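PDB 2RFL: putative phosphohistidine phosphatase SixA from Agrobacterium tumefaciens, which probably acts as a phosphatase of the histidine phosphatase superfamily, removing phosphoryl groups by way of a phosphohistidine intermediate, perhaps from phosphohistidine proteins. Local coordinates for residues Arg10-Arg15 against Ser143-Leu148; Leu14-Ala19 against Val113-Thr118; Arg54-Leu59 against Val107-Leu112; Ser61-Cys66 against Glu88-Arg93; Glu95-Leu100 against Pro117-Thr122. All coordinates share one frame; numbering follows the deposited sequence. Where two conformers were deposited one is given.

Contact 1: Arg10-Arg15 against Ser143-Leu148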
# COMPACT_ATOMS: atom_id res chain seq x y z
N ARG A 10 -5.60 12.08 1.63
CA ARG A 10 -5.54 10.94 0.71
C ARG A 10 -4.66 9.81 1.26
O ARG A 10 -3.50 10.05 1.60
CB ARG A 10 -5.05 11.34 -0.69
CG ARG A 10 -5.13 10.17 -1.70
CD ARG A 10 -5.25 10.62 -3.14
NE ARG A 10 -6.57 11.16 -3.46
CZ ARG A 10 -6.98 11.46 -4.68
NH1 ARG A 10 -6.17 11.25 -5.71
NH2 ARG A 10 -8.19 11.94 -4.89
N VAL A 11 -5.23 8.61 1.31
CA VAL A 11 -4.57 7.37 1.72
C VAL A 11 -4.37 6.41 0.54
O VAL A 11 -5.32 5.98 -0.10
CB VAL A 11 -5.37 6.61 2.81
CG1 VAL A 11 -4.92 5.17 2.97
CG2 VAL A 11 -5.23 7.30 4.14
N TYR A 12 -3.13 6.06 0.28
CA TYR A 12 -2.82 4.99 -0.65
C TYR A 12 -2.43 3.76 0.14
O TYR A 12 -1.62 3.85 1.09
CB TYR A 12 -1.69 5.37 -1.58
CG TYR A 12 -1.89 6.67 -2.37
CD1 TYR A 12 -1.23 7.84 -1.99
CD2 TYR A 12 -2.70 6.69 -3.54
CE1 TYR A 12 -1.40 9.02 -2.74
CE2 TYR A 12 -2.87 7.85 -4.29
CZ TYR A 12 -2.22 9.01 -3.88
OH TYR A 12 -2.37 10.18 -4.61
N LEU A 13 -3.03 2.63 -0.25
CA LEU A 13 -2.76 1.31 0.32
C LEU A 13 -2.29 0.30 -0.71
O LEU A 13 -3.09 -0.20 -1.54
CB LEU A 13 -4.05 0.74 0.94
CG LEU A 13 -4.83 1.42 2.05
CD1 LEU A 13 -6.03 0.55 2.32
CD2 LEU A 13 -3.99 1.54 3.26
N LEU A 14 -1.00 -0.04 -0.59
CA LEU A 14 -0.25 -0.84 -1.54
C LEU A 14 0.22 -2.17 -0.94
O LEU A 14 1.03 -2.23 0.00
CB LEU A 14 0.97 -0.04 -2.11
CG LEU A 14 1.95 -0.74 -3.10
CD1 LEU A 14 1.27 -1.24 -4.39
CD2 LEU A 14 3.20 0.09 -3.45
N ARG A 15 -0.26 -3.26 -1.51
CA ARG A 15 0.28 -4.54 -1.12
C ARG A 15 1.54 -4.76 -1.94
O ARG A 15 1.60 -4.34 -3.09
CB ARG A 15 -0.73 -5.66 -1.29
CG ARG A 15 -0.20 -6.99 -0.74
CD ARG A 15 -1.25 -8.05 -0.55
NE ARG A 15 -0.59 -9.31 -0.29
CZ ARG A 15 -1.05 -10.48 -0.71
NH1 ARG A 15 -2.22 -10.55 -1.35
NH2 ARG A 15 -0.36 -11.59 -0.48
N SER A 143 0.62 -6.04 -5.14
CA SER A 143 0.69 -4.74 -5.87
C SER A 143 -0.65 -4.12 -6.22
O SER A 143 -0.73 -3.37 -7.20
CB SER A 143 1.59 -4.77 -7.10
OG SER A 143 1.89 -3.42 -7.41
N GLY A 144 -1.68 -4.44 -5.41
CA GLY A 144 -3.01 -3.79 -5.45
C GLY A 144 -2.93 -2.45 -4.75
O GLY A 144 -2.37 -2.33 -3.67
N LEU A 145 -3.46 -1.41 -5.37
CA LEU A 145 -3.44 -0.05 -4.80
C LEU A 145 -4.83 0.58 -4.62
O LEU A 145 -5.49 0.97 -5.58
CB LEU A 145 -2.57 0.87 -5.64
CG LEU A 145 -2.56 2.38 -5.40
CD1 LEU A 145 -1.68 2.69 -4.17
CD2 LEU A 145 -2.08 3.13 -6.68
N ALA A 146 -5.24 0.70 -3.36
CA ALA A 146 -6.43 1.40 -2.97
C ALA A 146 -6.07 2.88 -2.84
O ALA A 146 -5.03 3.23 -2.27
CB ALA A 146 -6.86 0.89 -1.69
N VAL A 147 -6.92 3.72 -3.43
CA VAL A 147 -6.83 5.19 -3.35
C VAL A 147 -8.07 5.71 -2.60
O VAL A 147 -9.20 5.55 -3.06
CB VAL A 147 -6.78 5.88 -4.76
CG1 VAL A 147 -6.53 7.38 -4.65
CG2 VAL A 147 -5.73 5.22 -5.65
N LEU A 148 -7.83 6.31 -1.44
CA LEU A 148 -8.91 6.70 -0.55
C LEU A 148 -8.92 8.18 -0.24
O LEU A 148 -7.88 8.79 -0.10
CB LEU A 148 -8.85 5.88 0.73
CG LEU A 148 -8.97 4.39 0.50
CD1 LEU A 148 -7.75 3.63 1.05
CD2 LEU A 148 -10.20 3.93 1.14
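Strands 10-15 and 145-148 run antiparallel, their axes 4.6 Å apart at closest approach and 170° between directions; this is where the sheet of the histidine phosphatase alpha-beta-alpha sandwich turns from parallel to antiparallel. V11 with L148 and L13 with A146 are the hydrogen-bonded pairs. L13 N meets A146 O at 2.9 Å, nearly straight and in the carbonyl plane, whereas A146 N reaches L13 O from above that plane. Beyond L145 the ladder carries on from R15 N to G144 O and ends in a weak bond, S143 N to R15 O. On the face carrying Y12, the ring of Y12 stands beside V147, CE2 lying 3.7 Å from CG1, while L145 CD1 packs on CB at the base of the same side chain. R10 comes round from the strand end: its chain bends at chi3 (-73°), CG lies over the rim of one face of the tyrosine ring, and V147 CG1 sits over one face of the guanidinium. D149 takes the charged end in a salt bridge. The other face is aliphatic and covered by helix 118-127 through L123. There L148, with CG anti to the carbonyl carbon (chi1 -60°), sends CD1 between two neighbours on the opposing strand, 3.8 Å from V11 CG1 and 3.7 Å from L13 CD1.

Contact 2: Leu14-Ala19 against Val113-Thr118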
# COMPACT_ATOMS: atom_id res chain seq x y z
N LEU A 14 -1.00 -0.04 -0.59
CA LEU A 14 -0.25 -0.84 -1.54
C LEU A 14 0.22 -2.17 -0.94
O LEU A 14 1.03 -2.23 0.00
CB LEU A 14 0.97 -0.04 -2.11
CG LEU A 14 1.95 -0.74 -3.10
CD1 LEU A 14 1.27 -1.24 -4.39
CD2 LEU A 14 3.20 0.09 -3.45
N ARG A 15 -0.26 -3.26 -1.51
CA ARG A 15 0.28 -4.54 -1.12
C ARG A 15 1.54 -4.76 -1.94
O ARG A 15 1.60 -4.34 -3.09
CB ARG A 15 -0.73 -5.66 -1.29
CG ARG A 15 -0.20 -6.99 -0.74
CD ARG A 15 -1.25 -8.05 -0.55
NE ARG A 15 -0.59 -9.31 -0.29
CZ ARG A 15 -1.05 -10.48 -0.71
NH1 ARG A 15 -2.22 -10.55 -1.35
NH2 ARG A 15 -0.36 -11.59 -0.48
N HIS A 16 2.54 -5.37 -1.32
CA HIS A 16 3.81 -5.65 -1.95
C HIS A 16 3.52 -6.56 -3.16
O HIS A 16 2.50 -7.26 -3.20
CB HIS A 16 4.80 -6.31 -0.97
CG HIS A 16 4.39 -7.69 -0.54
ND1 HIS A 16 4.58 -8.80 -1.33
CD2 HIS A 16 3.75 -8.12 0.58
CE1 HIS A 16 4.08 -9.86 -0.72
NE2 HIS A 16 3.59 -9.48 0.44
N ALA A 17 4.42 -6.51 -4.14
CA ALA A 17 4.31 -7.31 -5.34
C ALA A 17 4.56 -8.79 -5.02
O ALA A 17 4.93 -9.11 -3.87
CB ALA A 17 5.30 -6.79 -6.40
N LYS A 18 4.33 -9.66 -6.02
CA LYS A 18 4.50 -11.12 -5.88
C LYS A 18 5.92 -11.50 -5.49
O LYS A 18 6.90 -11.11 -6.15
CB LYS A 18 4.05 -11.88 -7.15
CG LYS A 18 4.07 -13.43 -7.02
CD LYS A 18 3.49 -14.17 -8.22
CE LYS A 18 1.97 -14.37 -8.11
NZ LYS A 18 1.43 -14.79 -6.76
N ALA A 19 6.01 -12.26 -4.41
CA ALA A 19 7.27 -12.72 -3.85
C ALA A 19 7.50 -14.16 -4.21
O ALA A 19 6.57 -14.89 -4.51
CB ALA A 19 7.27 -12.55 -2.35
N VAL A 113 3.11 0.81 2.50
CA VAL A 113 3.57 -0.40 1.77
C VAL A 113 3.87 -1.56 2.76
O VAL A 113 4.92 -1.64 3.39
CB VAL A 113 4.81 -0.10 0.85
CG1 VAL A 113 5.28 -1.34 0.02
CG2 VAL A 113 4.54 1.09 -0.05
N GLY A 114 2.92 -2.48 2.88
CA GLY A 114 3.06 -3.63 3.79
C GLY A 114 2.31 -4.84 3.28
O GLY A 114 2.15 -5.00 2.06
N HIS A 115 1.82 -5.66 4.21
CA HIS A 115 1.42 -7.04 3.92
C HIS A 115 0.01 -7.35 4.39
O HIS A 115 -0.48 -6.73 5.33
CB HIS A 115 2.34 -8.09 4.62
CG HIS A 115 3.78 -7.71 4.70
ND1 HIS A 115 4.77 -8.49 4.14
CD2 HIS A 115 4.42 -6.71 5.35
CE1 HIS A 115 5.95 -7.96 4.41
NE2 HIS A 115 5.77 -6.88 5.14
N ASN A 116 -0.60 -8.33 3.73
CA ASN A 116 -1.79 -9.04 4.21
C ASN A 116 -1.46 -9.87 5.47
O ASN A 116 -0.34 -10.33 5.60
CB ASN A 116 -2.34 -9.95 3.10
CG ASN A 116 -3.39 -9.26 2.21
OD1 ASN A 116 -3.86 -8.15 2.49
ND2 ASN A 116 -3.78 -9.94 1.15
N PRO A 117 -2.43 -10.10 6.38
CA PRO A 117 -3.82 -9.64 6.46
C PRO A 117 -3.94 -8.18 6.87
O PRO A 117 -5.01 -7.60 6.67
CB PRO A 117 -4.42 -10.48 7.61
CG PRO A 117 -3.38 -11.25 8.17
CD PRO A 117 -2.09 -10.96 7.53
N THR A 118 -2.88 -7.62 7.45
CA THR A 118 -2.92 -6.24 7.93
C THR A 118 -3.37 -5.21 6.88
O THR A 118 -4.10 -4.30 7.20
CB THR A 118 -1.57 -5.84 8.49
OG1 THR A 118 -0.95 -7.00 9.03
CG2 THR A 118 -1.72 -4.75 9.56
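The guanidinium of R15 carries the amide of N116 over one face, the two planes 30° apart and the side chains crossing at about a right angle. The N116 group is displaced toward the rim, so ND2 comes 3.0 Å from R15 NH1. Both are donors and do not bond each other; they are drawn together because each gives a hydrogen bond to F140 O. The second pair of flat groups is H16 and H115, oblique at 60° with ring centroids 5.3 Å apart, H16 CD2 approaching H115 ND1 to 3.7 Å; H115 NE2 is hydrogen-bonded to S61 OG. G114 O lies at the edge of the H16 ring, near its plane. H16 holds CG in the crowded position between N and carbonyl carbon (chi1 67°), which lets ND1 donate to A17 O at 2.6 Å, in the plane of both ring and carbonyl. That bond fixes the ring's rotation. R15-H16-A17 corresponds to the Arg-His-Gly motif of the superfamily, with alanine third; the motif's histidine is phosphorylated in characterised members, so H16 NE2 is the probable nucleophile, with H115 and R15 probable phosphate-pocket residues. Behind the pocket the backbones pair in parallel, loosely: G114 N to L14 O and H16 N to G114 O are both weak. L14 CD2 packs on V113 CG2 on the side facing helix 64-77. The contact thus sits where strands 10-15 and 109-114 end side by side, with helix 64-77 meeting H16 through R65 and T69, and helix 118-127 following in the chain, N116 OD1 accepting from E120 N.

Contact 3: Arg54-Leu59 against Val107-Leu112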
# COMPACT_ATOMS: atom_id res chain seq x y z
N ARG A 54 0.66 10.57 -6.72
CA ARG A 54 1.93 10.82 -6.05
C ARG A 54 1.73 11.12 -4.55
O ARG A 54 1.04 12.07 -4.20
CB ARG A 54 2.69 11.98 -6.73
CG ARG A 54 4.10 12.24 -6.22
CD ARG A 54 4.65 13.60 -6.60
NE ARG A 54 5.28 14.25 -5.45
CZ ARG A 54 6.59 14.18 -5.11
NH1 ARG A 54 7.03 14.80 -4.02
NH2 ARG A 54 7.45 13.48 -5.84
N PRO A 55 2.34 10.29 -3.67
CA PRO A 55 2.24 10.55 -2.24
C PRO A 55 3.40 11.38 -1.74
O PRO A 55 4.51 11.26 -2.25
CB PRO A 55 2.27 9.14 -1.62
CG PRO A 55 2.73 8.21 -2.76
CD PRO A 55 3.09 9.05 -3.92
N ASP A 56 3.13 12.23 -0.77
CA ASP A 56 4.16 13.04 -0.09
C ASP A 56 5.10 12.16 0.74
O ASP A 56 6.29 12.32 0.68
CB ASP A 56 3.49 14.06 0.82
CG ASP A 56 2.42 14.83 0.10
OD1 ASP A 56 2.47 14.95 -1.14
OD2 ASP A 56 1.52 15.34 0.78
N LEU A 57 4.51 11.24 1.49
CA LEU A 57 5.23 10.28 2.34
C LEU A 57 4.87 8.79 2.06
O LEU A 57 3.69 8.43 1.97
CB LEU A 57 4.98 10.63 3.82
CG LEU A 57 5.43 9.59 4.85
CD1 LEU A 57 6.94 9.51 5.08
CD2 LEU A 57 4.67 9.84 6.14
N ILE A 58 5.90 7.96 1.92
CA ILE A 58 5.76 6.50 1.81
C ILE A 58 6.27 5.79 3.05
O ILE A 58 7.46 5.88 3.35
CB ILE A 58 6.56 5.90 0.61
CG1 ILE A 58 6.07 6.46 -0.72
CG2 ILE A 58 6.47 4.37 0.59
CD1 ILE A 58 7.07 6.34 -1.84
N LEU A 59 5.38 5.05 3.74
CA LEU A 59 5.75 4.18 4.88
C LEU A 59 5.72 2.71 4.48
O LEU A 59 4.72 2.19 4.01
CB LEU A 59 4.82 4.39 6.07
CG LEU A 59 4.66 5.79 6.64
CD1 LEU A 59 3.65 5.91 7.80
CD2 LEU A 59 6.05 6.31 7.00
N VAL A 107 0.77 15.86 6.82
CA VAL A 107 1.21 15.35 5.52
C VAL A 107 -0.08 15.11 4.75
O VAL A 107 -0.96 14.38 5.22
CB VAL A 107 1.92 13.98 5.64
CG1 VAL A 107 2.62 13.61 4.34
CG2 VAL A 107 2.88 13.96 6.80
N GLN A 108 -0.18 15.72 3.57
CA GLN A 108 -1.43 15.75 2.82
C GLN A 108 -1.85 14.38 2.29
O GLN A 108 -3.01 14.02 2.42
CB GLN A 108 -1.36 16.74 1.68
CG GLN A 108 -2.64 16.85 0.89
CD GLN A 108 -2.47 17.61 -0.41
OE1 GLN A 108 -2.27 18.84 -0.42
NE2 GLN A 108 -2.54 16.88 -1.53
N SER A 109 -0.91 13.67 1.66
CA SER A 109 -1.13 12.31 1.17
C SER A 109 -0.07 11.30 1.58
O SER A 109 1.12 11.55 1.53
CB SER A 109 -1.40 12.25 -0.36
OG SER A 109 -0.48 12.98 -1.12
N VAL A 110 -0.54 10.13 1.97
CA VAL A 110 0.34 9.13 2.52
C VAL A 110 0.03 7.73 2.00
O VAL A 110 -1.12 7.33 1.85
CB VAL A 110 0.42 9.21 4.08
CG1 VAL A 110 -0.96 9.33 4.64
CG2 VAL A 110 1.10 7.98 4.68
N MSE A 111 1.10 7.00 1.74
CA MSE A 111 1.03 5.68 1.19
C MSE A 111 1.71 4.69 2.11
O MSE A 111 2.86 4.88 2.51
CB MSE A 111 1.70 5.62 -0.17
CG MSE A 111 1.83 4.22 -0.66
SE MSE A 111 2.11 4.11 -2.53
CE MSE A 111 4.09 3.88 -2.62
N LEU A 112 0.99 3.63 2.41
CA LEU A 112 1.56 2.55 3.18
C LEU A 112 1.94 1.40 2.27
O LEU A 112 1.18 1.04 1.39
CB LEU A 112 0.58 2.11 4.29
CG LEU A 112 0.13 3.14 5.33
CD1 LEU A 112 -0.40 2.30 6.44
CD2 LEU A 112 1.20 4.14 5.93
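Two neighbouring parallel strands of the mixed central sheet, 57-60 and 109-114, meet here with their loops just upstream; the axes of 57-59 and 109-112 approach to 4.8 Å and cross at -22°. The best bonds lie in the middle of the ladder: M111 N gives to L57 O at 3.0 Å and L59 N to M111 O at 2.8 Å, both nearly along the C=O axis. Earlier, S109 O receives only weak bonds, from D56 N and L57 N. The D56 carboxylate adds a side-chain bond: OD2 accepts from S109 N at 3.1 Å, met from above the carboxylate plane, so the loop before one strand is tied to the start of the other. V107 CG1 packs against the CB atoms of both D56 and L57. On the face toward helix 64-77, M111, a selenomethionine, holds CG anti to its backbone N (chi1 171°) and runs alongside P55, then bends at chi3 so that CE touches I58 CG1 at 3.8 Å. On the reverse face L59 and L112 lie side by side, both with CG anti to the carbonyl carbon, and L112 CD2 is 3.6 Å from both CB and CD1 of L59.

Contact 4: Ser61-Cys66 against Glu88-Arg93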
# COMPACT_ATOMS: atom_id res chain seq x y z
N SER A 61 7.21 -1.52 5.07
CA SER A 61 7.96 -2.61 5.68
C SER A 61 9.44 -2.54 5.26
O SER A 61 9.80 -2.07 4.15
CB SER A 61 7.34 -3.98 5.29
OG SER A 61 8.02 -5.14 5.80
N THR A 62 10.29 -3.02 6.14
CA THR A 62 11.66 -3.16 5.84
C THR A 62 11.88 -4.45 5.06
O THR A 62 12.97 -4.63 4.53
CB THR A 62 12.49 -3.16 7.13
OG1 THR A 62 11.81 -3.98 8.09
CG2 THR A 62 12.60 -1.77 7.67
N ALA A 63 10.86 -5.34 4.99
CA ALA A 63 11.07 -6.67 4.37
C ALA A 63 11.49 -6.49 2.92
O ALA A 63 10.86 -5.75 2.19
CB ALA A 63 9.85 -7.56 4.47
N ALA A 64 12.56 -7.15 2.50
CA ALA A 64 13.04 -6.95 1.15
C ALA A 64 11.88 -6.79 0.12
O ALA A 64 11.84 -5.79 -0.59
CB ALA A 64 13.94 -8.01 0.78
N ARG A 65 10.91 -7.72 0.09
CA ARG A 65 9.82 -7.66 -0.89
C ARG A 65 9.03 -6.36 -0.84
O ARG A 65 8.31 -6.02 -1.77
CB ARG A 65 8.88 -8.87 -0.78
CG ARG A 65 7.84 -8.84 0.37
CD ARG A 65 7.05 -10.22 0.42
NE ARG A 65 6.47 -10.62 1.73
CZ ARG A 65 7.15 -11.19 2.73
NH1 ARG A 65 8.47 -11.44 2.65
NH2 ARG A 65 6.51 -11.51 3.85
N CYS A 66 9.15 -5.62 0.25
CA CYS A 66 8.39 -4.38 0.37
C CYS A 66 9.30 -3.31 -0.10
O CYS A 66 8.90 -2.43 -0.81
CB CYS A 66 7.95 -4.11 1.82
SG CYS A 66 6.36 -4.86 2.22
N GLU A 88 8.50 -2.84 12.15
CA GLU A 88 7.24 -3.24 12.79
C GLU A 88 6.00 -3.31 11.85
O GLU A 88 4.89 -3.64 12.28
CB GLU A 88 6.99 -2.33 13.99
CG GLU A 88 6.23 -2.98 15.13
CD GLU A 88 7.12 -3.77 16.07
OE1 GLU A 88 8.23 -4.17 15.65
OE2 GLU A 88 6.71 -4.00 17.23
N MSE A 89 6.21 -2.97 10.58
CA MSE A 89 5.20 -3.19 9.56
C MSE A 89 5.28 -4.61 9.00
O MSE A 89 4.36 -5.07 8.32
CB MSE A 89 5.37 -2.18 8.42
CG MSE A 89 4.66 -0.85 8.66
SE MSE A 89 4.72 0.32 7.11
CE MSE A 89 3.08 -0.25 6.23
N TYR A 90 6.37 -5.30 9.30
CA TYR A 90 6.48 -6.73 9.01
C TYR A 90 6.11 -7.58 10.21
O TYR A 90 6.61 -7.35 11.32
CB TYR A 90 7.90 -7.06 8.54
CG TYR A 90 8.14 -8.54 8.34
CD1 TYR A 90 7.67 -9.19 7.21
CD2 TYR A 90 8.85 -9.29 9.28
CE1 TYR A 90 7.89 -10.54 7.01
CE2 TYR A 90 9.07 -10.64 9.09
CZ TYR A 90 8.59 -11.26 7.96
OH TYR A 90 8.81 -12.61 7.78
N ASN A 91 5.23 -8.55 10.00
CA ASN A 91 4.65 -9.31 11.10
C ASN A 91 4.13 -8.41 12.21
O ASN A 91 4.59 -8.49 13.35
CB ASN A 91 5.67 -10.30 11.66
CG ASN A 91 5.05 -11.63 12.03
OD1 ASN A 91 4.74 -12.45 11.16
ND2 ASN A 91 4.86 -11.86 13.32
N ALA A 92 3.17 -7.56 11.88
CA ALA A 92 2.71 -6.52 12.80
C ALA A 92 1.93 -7.13 13.96
O ALA A 92 1.21 -8.11 13.80
CB ALA A 92 1.85 -5.50 12.06
N ARG A 93 2.10 -6.54 15.15
CA ARG A 93 1.26 -6.84 16.29
C ARG A 93 -0.17 -6.39 16.16
O ARG A 93 -1.04 -6.86 16.85
CB ARG A 93 1.88 -6.56 17.66
CG ARG A 93 2.99 -5.55 17.80
CD ARG A 93 3.97 -5.83 19.00
NE ARG A 93 3.38 -6.30 20.28
CZ ARG A 93 4.06 -6.56 21.42
NH1 ARG A 93 5.37 -6.40 21.47
NH2 ARG A 93 3.42 -6.97 22.50
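Y90 is touched along one side by three residues in turn. S61 OG lies 3.3 Å from Y90 CB, A63 CB rests 3.9 Å from Y90 CD1, and R65 NH2 comes to 3.6 Å from Y90 CE1. The last approach is in the ring plane, at the edge, with guanidinium and ring 80° apart, so it is no cation-pi stack. A step back along the chain, the selenomethionine M89 sets its CB against the S61 backbone, with CG anti to the carbonyl carbon and the chain extended to SE, which lies 3.7 Å from S61 N; the bend at chi3 only turns CE. These placements follow from torsions. Y90 has CG anti to its backbone N (chi1 174°), which swings the ring toward A63; R65 has CG in the crowded position (chi1 78°) and then an extended chain that brings its tip to the tyrosine edge. S61 OG is held by an ST turn, accepting from A63 N at 3.0 Å, and it is also hydrogen-bonded to H115 NE2. The turn leads straight into helix 64-77, with A63 at the N-cap position and R65 in the first turn; an arginine here is a usual phosphate ligand in histidine phosphatases, and R65 also touches H16 and H115, which is consistent with that role. Further out, D28 OD2 fastens both polar ends, in a salt bridge with R65 NH2 and a hydrogen bond with Y90 OH. The Y90 ring also meets F29 edge-to-face and H115 obliquely.

Contact 5: Glu95-Leu100 against Pro117-Thr122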
# COMPACT_ATOMS: atom_id res chain seq x y z
N GLU A 95 -3.84 -5.37 14.13
CA GLU A 95 -4.66 -5.89 13.07
C GLU A 95 -4.65 -4.95 11.88
O GLU A 95 -4.96 -5.36 10.75
CB GLU A 95 -6.09 -6.18 13.55
CG GLU A 95 -6.70 -5.04 14.36
CD GLU A 95 -8.01 -5.40 15.00
OE1 GLU A 95 -8.85 -5.94 14.25
OE2 GLU A 95 -8.18 -5.13 16.23
N THR A 96 -4.30 -3.69 12.12
CA THR A 96 -4.30 -2.67 11.06
C THR A 96 -3.07 -1.74 11.03
O THR A 96 -2.16 -1.83 11.86
CB THR A 96 -5.63 -1.87 11.03
OG1 THR A 96 -5.67 -0.97 12.13
CG2 THR A 96 -6.82 -2.81 11.09
N TYR A 97 -3.03 -0.91 10.01
CA TYR A 97 -2.01 0.12 9.95
C TYR A 97 -2.62 1.51 10.23
O TYR A 97 -1.99 2.52 9.96
CB TYR A 97 -1.29 0.10 8.60
CG TYR A 97 -0.48 -1.13 8.27
CD1 TYR A 97 0.56 -1.61 9.11
CD2 TYR A 97 -0.73 -1.82 7.09
CE1 TYR A 97 1.30 -2.74 8.76
CE2 TYR A 97 -0.00 -2.90 6.71
CZ TYR A 97 1.02 -3.38 7.52
OH TYR A 97 1.70 -4.51 7.06
N LEU A 98 -3.85 1.55 10.72
CA LEU A 98 -4.58 2.82 10.92
C LEU A 98 -3.85 3.93 11.74
O LEU A 98 -4.03 5.10 11.54
CB LEU A 98 -5.96 2.55 11.51
CG LEU A 98 -7.04 2.46 10.43
CD1 LEU A 98 -8.20 1.60 10.88
CD2 LEU A 98 -7.55 3.84 10.04
N SER A 99 -3.06 3.52 12.70
CA SER A 99 -2.32 4.42 13.54
C SER A 99 -1.16 5.08 12.79
O SER A 99 -0.88 6.26 12.98
CB SER A 99 -1.84 3.64 14.73
OG SER A 99 -2.97 3.19 15.45
N LEU A 100 -0.50 4.35 11.91
CA LEU A 100 0.49 4.95 11.01
C LEU A 100 -0.07 6.08 10.12
O LEU A 100 0.58 7.12 9.87
CB LEU A 100 1.06 3.88 10.14
CG LEU A 100 1.97 2.90 10.85
CD1 LEU A 100 2.74 2.22 9.80
CD2 LEU A 100 2.89 3.66 11.76
N PRO A 117 -2.43 -10.10 6.38
CA PRO A 117 -3.82 -9.64 6.46
C PRO A 117 -3.94 -8.18 6.87
O PRO A 117 -5.01 -7.60 6.67
CB PRO A 117 -4.42 -10.48 7.61
CG PRO A 117 -3.38 -11.25 8.17
CD PRO A 117 -2.09 -10.96 7.53
N THR A 118 -2.88 -7.62 7.45
CA THR A 118 -2.92 -6.24 7.93
C THR A 118 -3.37 -5.21 6.88
O THR A 118 -4.10 -4.30 7.20
CB THR A 118 -1.57 -5.84 8.49
OG1 THR A 118 -0.95 -7.00 9.03
CG2 THR A 118 -1.72 -4.75 9.56
N MSE A 119 -2.92 -5.36 5.65
CA MSE A 119 -3.29 -4.42 4.58
C MSE A 119 -4.81 -4.49 4.28
O MSE A 119 -5.50 -3.47 4.32
CB MSE A 119 -2.42 -4.64 3.32
CG MSE A 119 -2.40 -3.43 2.32
SE MSE A 119 -1.93 -1.64 3.08
CE MSE A 119 -0.06 -1.99 3.62
N GLU A 120 -5.29 -5.71 3.98
CA GLU A 120 -6.73 -5.98 3.80
C GLU A 120 -7.55 -5.50 5.00
O GLU A 120 -8.60 -4.88 4.82
CB GLU A 120 -7.01 -7.47 3.49
CG GLU A 120 -8.28 -7.71 2.66
CD GLU A 120 -8.45 -9.17 2.14
OE1 GLU A 120 -7.44 -9.83 1.78
OE2 GLU A 120 -9.61 -9.67 2.08
N ALA A 121 -7.07 -5.75 6.22
CA ALA A 121 -7.79 -5.28 7.42
C ALA A 121 -7.92 -3.76 7.54
O ALA A 121 -8.95 -3.23 7.92
CB ALA A 121 -7.19 -5.87 8.66
N THR A 122 -6.86 -3.06 7.19
CA THR A 122 -6.85 -1.62 7.11
C THR A 122 -7.88 -1.03 6.15
O THR A 122 -8.57 -0.06 6.48
CB THR A 122 -5.45 -1.15 6.75
OG1 THR A 122 -4.51 -1.91 7.53
CG2 THR A 122 -5.31 0.33 7.04
O HOH W 1 1.74 -7.05 8.55
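The ring of Y97 crosses the side chains of T118, M119 and T122 at about right angles, each meeting a different part of it. Y97 occupies the N-cap position of the short helix 98-102, and the other three lie in the first turns of helix 118-127; both helices sit on the same face of the central sheet of this alpha/beta fold. T118 points a methyl squarely at one face of the ring: CG2 stands 3.6 Å from the centroid and 8° off the normal, a CH-pi contact. At the edge lies the selenomethionine M119, its SE 5.3 Å from the centroid in a Met-aromatic contact. Bends at chi2 and chi3 turn its CE onto Y97 CE2 at 3.2 Å, a tight fit. T122 comes in at the base of the tyrosine, where OG1, anti to the carbonyl carbon, accepts from Y97 N at 3.1 Å. The same hydroxyl donates to T118 O at 2.4 Å, a very short bond from above the carbonyl plane, and T118 O also receives T122 N. The backbone N of Y97 is thereby tied through one hydroxyl to a carbonyl in the first turn of helix 118-127. On the side of E95, A121 CB presses to 3.1 Å from E95 O. At the far tip of the ring, Y97 OH gives to M89 O and accepts from H115 N. A water donates to Y97 OH at 2.9 Å, and the same water oxygen lies 2.7 Å from T118 OG1, bridging the two.

In the fold
Contacts 1, 2 and 3 are neighbouring steps across one sheet: contact 1 joins strands 145-149 and 10-15, contact 2 the ends of 10-15 and 109-114, contact 3 strands 109-114 and 57-60. Contact 1 closes the longest loop and encloses contacts 3, 4 and 5; contacts 4 and 5 follow in series, while 3 and 5 cross. Contacts 2 and 4, centres about 9 Å apart, touch beyond the strand ends and gather R15, H16, R65 and H115 from across the sequence into the probable phosphate pocket. Contact 5, about 11 Å from contact 2, braces the H115 backbone through Y97. Contacts 3 and 4 have the most distant centres, about 17 Å, yet M89 packs on L59 and L112.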